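Long-range contact in cellobiose 2-epimerase (Spirochaeta thermophila DSM 6192, PDB 5ZIG), which probably catalyses the reversible epimerization of cellobiose to 4-O-beta-D-glucopyranosyl-D-mannose: residues Leu195-Arg206 with Glu256-Leu267. Numbering follows the deposited sequence.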
# COMPACT_ATOMS: atom_id res chain seq x y z
N LEU A 195 -1.11 6.53 -7.19
CA LEU A 195 -0.05 5.61 -6.80
C LEU A 195 -0.60 4.20 -6.64
O LEU A 195 0.05 3.22 -7.01
CB LEU A 195 0.60 6.07 -5.49
CG LEU A 195 1.70 5.16 -4.91
CD1 LEU A 195 2.89 5.23 -5.82
CD2 LEU A 195 2.14 5.56 -3.50
N HIS A 196 -1.79 4.05 -6.08
CA HIS A 196 -2.24 2.69 -5.86
C HIS A 196 -2.83 2.06 -7.11
O HIS A 196 -2.90 0.83 -7.19
CB HIS A 196 -3.17 2.65 -4.65
CG HIS A 196 -2.42 2.82 -3.36
ND1 HIS A 196 -1.79 1.77 -2.73
CD2 HIS A 196 -2.14 3.93 -2.63
CE1 HIS A 196 -1.19 2.22 -1.64
NE2 HIS A 196 -1.38 3.52 -1.56
N ILE A 197 -3.19 2.87 -8.10
CA ILE A 197 -3.54 2.28 -9.38
C ILE A 197 -2.30 1.72 -10.05
O ILE A 197 -2.29 0.59 -10.56
CB ILE A 197 -4.26 3.30 -10.28
CG1 ILE A 197 -5.67 3.54 -9.76
CG2 ILE A 197 -4.31 2.77 -11.70
CD1 ILE A 197 -6.19 4.95 -10.04
N LEU A 198 -1.22 2.49 -10.04
CA LEU A 198 0.06 1.96 -10.49
C LEU A 198 0.38 0.65 -9.77
O LEU A 198 0.73 -0.35 -10.39
CB LEU A 198 1.16 3.00 -10.26
CG LEU A 198 2.58 2.53 -10.54
CD1 LEU A 198 2.84 2.42 -12.04
CD2 LEU A 198 3.60 3.45 -9.87
N GLU A 199 0.18 0.65 -8.44
CA GLU A 199 0.53 -0.52 -7.64
C GLU A 199 -0.23 -1.75 -8.10
O GLU A 199 0.35 -2.83 -8.31
CB GLU A 199 0.27 -0.22 -6.16
CG GLU A 199 0.23 -1.42 -5.23
CD GLU A 199 -0.29 -1.05 -3.85
OE1 GLU A 199 -1.49 -0.70 -3.71
OE2 GLU A 199 0.51 -1.07 -2.90
N ALA A 200 -1.55 -1.60 -8.28
CA ALA A 200 -2.38 -2.67 -8.81
C ALA A 200 -1.89 -3.15 -10.16
O ALA A 200 -1.84 -4.35 -10.43
CB ALA A 200 -3.84 -2.19 -8.92
N TYR A 201 -1.55 -2.21 -11.05
CA TYR A 201 -1.28 -2.57 -12.44
C TYR A 201 0.04 -3.31 -12.57
O TYR A 201 0.12 -4.29 -13.32
CB TYR A 201 -1.28 -1.32 -13.32
CG TYR A 201 -2.67 -0.77 -13.61
CD1 TYR A 201 -3.80 -1.30 -12.97
CD2 TYR A 201 -2.86 0.25 -14.51
CE1 TYR A 201 -5.07 -0.80 -13.23
CE2 TYR A 201 -4.16 0.78 -14.78
CZ TYR A 201 -5.25 0.23 -14.14
OH TYR A 201 -6.53 0.72 -14.40
N SER A 202 1.08 -2.86 -11.87
CA SER A 202 2.33 -3.63 -11.82
C SER A 202 2.06 -5.10 -11.53
O SER A 202 2.58 -5.99 -12.21
CB SER A 202 3.30 -3.04 -10.78
OG SER A 202 3.80 -1.77 -11.18
N THR A 203 1.20 -5.37 -10.55
CA THR A 203 0.89 -6.74 -10.15
C THR A 203 -0.02 -7.44 -11.16
O THR A 203 0.16 -8.63 -11.44
CB THR A 203 0.28 -6.73 -8.73
OG1 THR A 203 1.31 -6.45 -7.77
CG2 THR A 203 -0.36 -8.07 -8.36
N LEU A 204 -0.99 -6.72 -11.74
CA LEU A 204 -1.81 -7.33 -12.80
C LEU A 204 -0.94 -7.65 -14.01
O LEU A 204 -1.10 -8.71 -14.64
CB LEU A 204 -2.98 -6.40 -13.18
CG LEU A 204 -3.96 -6.92 -14.24
CD1 LEU A 204 -4.65 -8.22 -13.78
CD2 LEU A 204 -4.98 -5.87 -14.68
N PHE A 205 0.02 -6.78 -14.33
CA PHE A 205 0.95 -7.06 -15.43
C PHE A 205 1.90 -8.21 -15.10
O PHE A 205 2.19 -9.04 -15.96
CB PHE A 205 1.75 -5.80 -15.77
CG PHE A 205 2.74 -6.00 -16.89
CD1 PHE A 205 2.31 -6.08 -18.20
CD2 PHE A 205 4.10 -6.10 -16.62
CE1 PHE A 205 3.21 -6.26 -19.23
CE2 PHE A 205 5.01 -6.27 -17.64
CZ PHE A 205 4.57 -6.35 -18.94
N ARG A 206 2.41 -8.26 -13.86
CA ARG A 206 3.23 -9.39 -13.47
C ARG A 206 2.46 -10.70 -13.61
O ARG A 206 3.01 -11.71 -14.05
CB ARG A 206 3.71 -9.24 -12.02
CG ARG A 206 4.50 -10.46 -11.55
CD ARG A 206 5.03 -10.31 -10.10
NE ARG A 206 6.25 -9.52 -10.08
CZ ARG A 206 6.32 -8.24 -9.73
NH1 ARG A 206 5.22 -7.60 -9.34
NH2 ARG A 206 7.49 -7.61 -9.75
N GLU A 256 7.22 5.42 -0.06
CA GLU A 256 6.49 4.33 -0.72
C GLU A 256 6.60 4.43 -2.24
O GLU A 256 6.82 3.42 -2.93
CB GLU A 256 5.02 4.35 -0.29
CG GLU A 256 4.30 3.01 -0.45
CD GLU A 256 2.81 3.11 -0.14
OE1 GLU A 256 2.33 4.21 0.17
OE2 GLU A 256 2.13 2.07 -0.20
N ALA A 257 6.51 5.64 -2.79
CA ALA A 257 6.48 5.74 -4.25
C ALA A 257 7.80 5.30 -4.87
O ALA A 257 7.80 4.67 -5.93
CB ALA A 257 6.12 7.15 -4.69
N THR A 258 8.93 5.57 -4.20
CA THR A 258 10.22 5.24 -4.80
C THR A 258 10.30 3.75 -5.12
O THR A 258 10.74 3.38 -6.22
CB THR A 258 11.37 5.65 -3.89
OG1 THR A 258 11.31 4.89 -2.69
CG2 THR A 258 11.31 7.14 -3.58
N TRP A 259 9.84 2.89 -4.22
CA TRP A 259 9.99 1.49 -4.54
C TRP A 259 8.86 0.96 -5.41
O TRP A 259 9.12 0.12 -6.28
CB TRP A 259 10.20 0.63 -3.30
CG TRP A 259 9.06 0.40 -2.36
CD1 TRP A 259 8.68 1.19 -1.31
CD2 TRP A 259 8.22 -0.76 -2.32
NE1 TRP A 259 7.65 0.60 -0.63
CE2 TRP A 259 7.35 -0.60 -1.23
CE3 TRP A 259 8.15 -1.93 -3.09
CZ2 TRP A 259 6.38 -1.54 -0.91
CZ3 TRP A 259 7.20 -2.87 -2.76
CH2 TRP A 259 6.32 -2.67 -1.68
N LEU A 260 7.62 1.42 -5.22
CA LEU A 260 6.55 1.08 -6.17
C LEU A 260 6.88 1.56 -7.57
O LEU A 260 6.63 0.85 -8.55
CB LEU A 260 5.20 1.64 -5.71
CG LEU A 260 4.54 0.81 -4.60
CD1 LEU A 260 3.30 1.48 -4.09
CD2 LEU A 260 4.26 -0.59 -5.12
N LEU A 261 7.44 2.77 -7.69
CA LEU A 261 7.84 3.26 -9.00
C LEU A 261 8.93 2.37 -9.58
O LEU A 261 8.88 2.01 -10.77
CB LEU A 261 8.33 4.70 -8.90
CG LEU A 261 7.36 5.87 -9.07
CD1 LEU A 261 6.14 5.75 -8.20
CD2 LEU A 261 8.10 7.16 -8.77
N THR A 262 9.92 2.00 -8.76
CA THR A 262 10.96 1.08 -9.17
C THR A 262 10.39 -0.23 -9.71
O THR A 262 10.77 -0.69 -10.78
CB THR A 262 11.94 0.80 -8.01
OG1 THR A 262 12.72 1.98 -7.70
CG2 THR A 262 12.86 -0.35 -8.36
N GLU A 263 9.42 -0.82 -8.99
CA GLU A 263 8.83 -2.08 -9.46
C GLU A 263 8.28 -1.95 -10.88
O GLU A 263 8.50 -2.81 -11.73
CB GLU A 263 7.71 -2.54 -8.54
CG GLU A 263 7.26 -3.94 -8.82
CD GLU A 263 5.90 -4.23 -8.25
OE1 GLU A 263 5.17 -3.29 -7.89
OE2 GLU A 263 5.57 -5.42 -8.13
N SER A 264 7.54 -0.87 -11.14
CA SER A 264 6.89 -0.72 -12.44
C SER A 264 7.91 -0.52 -13.56
O SER A 264 7.79 -1.12 -14.64
CB SER A 264 5.88 0.43 -12.40
OG SER A 264 6.51 1.63 -12.02
N VAL A 265 8.92 0.33 -13.33
CA VAL A 265 9.93 0.60 -14.36
C VAL A 265 10.86 -0.59 -14.55
O VAL A 265 11.39 -0.82 -15.65
CB VAL A 265 10.69 1.91 -14.05
CG1 VAL A 265 11.86 2.16 -15.05
CG2 VAL A 265 9.76 3.08 -14.09
N GLU A 266 11.03 -1.41 -13.51
CA GLU A 266 11.72 -2.69 -13.69
C GLU A 266 10.88 -3.66 -14.52
O GLU A 266 11.40 -4.33 -15.43
CB GLU A 266 12.07 -3.29 -12.33
CG GLU A 266 12.96 -4.52 -12.42
CD GLU A 266 13.81 -4.74 -11.17
OE1 GLU A 266 14.48 -5.79 -11.09
OE2 GLU A 266 13.82 -3.87 -10.27
N LEU A 267 9.57 -3.75 -14.25
CA LEU A 267 8.73 -4.60 -15.08
C LEU A 267 8.74 -4.14 -16.53
O LEU A 267 8.59 -4.96 -17.45
CB LEU A 267 7.31 -4.63 -14.53
CG LEU A 267 7.07 -5.49 -13.29
CD1 LEU A 267 5.68 -5.19 -12.75
CD2 LEU A 267 7.25 -6.97 -13.62
O HOH W 1 -0.34 4.58 0.44
O HOH W 2 2.56 -4.37 -7.39
O HOH W 3 3.99 -0.89 -8.53
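The guanidinium of Arg-206 takes Leu-267 CD2 over one face, 3.9 Å from NH2 and offset toward the rim, and Glu-263 at its edge. The two charged groups lie nearly coplanar, their planes 19° apart, and NH1 donates to the anti side of Glu-263 OE2 over 2.5 Å; NH2 adds a weak bond to the same oxygen. Arg-206 leaves the helix extended and bends at chi3 (-81°), which turns its head toward Glu-263. The other oxygen, Glu-263 OE1, accepts from two waters: one also binds Glu-199 O and Thr-203 OG1, the second Leu-260 O and Ser-202 OG. An alanine in place of Glu-263 would probably leave Arg-206 without its countercharge and both waters without their shared acceptor. Ser-202, at the tightest backbone approach, sets OG 3.3 Å from Ser-264 CB.

At the other end, the His-196 ring meets Glu-199 OE1 at its edge, ND1 donating nearly straight and almost in the ring plane over 2.7 Å, while Phe-124 stacks on the ring. Glu-256 OE2 approaches His-196 CE1 obliquely, and a water links NE2 to Glu-256 OE1. Glu-199 OE2 and Glu-256 OE2 stand 4.4 Å apart, a pairing of like charges that Arg-388 probably offsets by salt-bridging both; the Tyr-384 hydroxyl also hydrogen-bonds Glu-199 OE2.

Beside this cluster Leu-195 fits knob-into-hole among Glu-256, Ala-257, Leu-260 and Leu-261, its CD1 3.9 Å from Ala-257 CB, and one turn on Leu-198 CD2 packs on Leu-261 CD1. The segments run roughly parallel, their axes 36° apart and 9.6 Å at closest approach. The contact joins helices 191-208 and 251-269 as neighbours in the (alpha/alpha)6 barrel of the N-acylglucosamine 2-epimerase family.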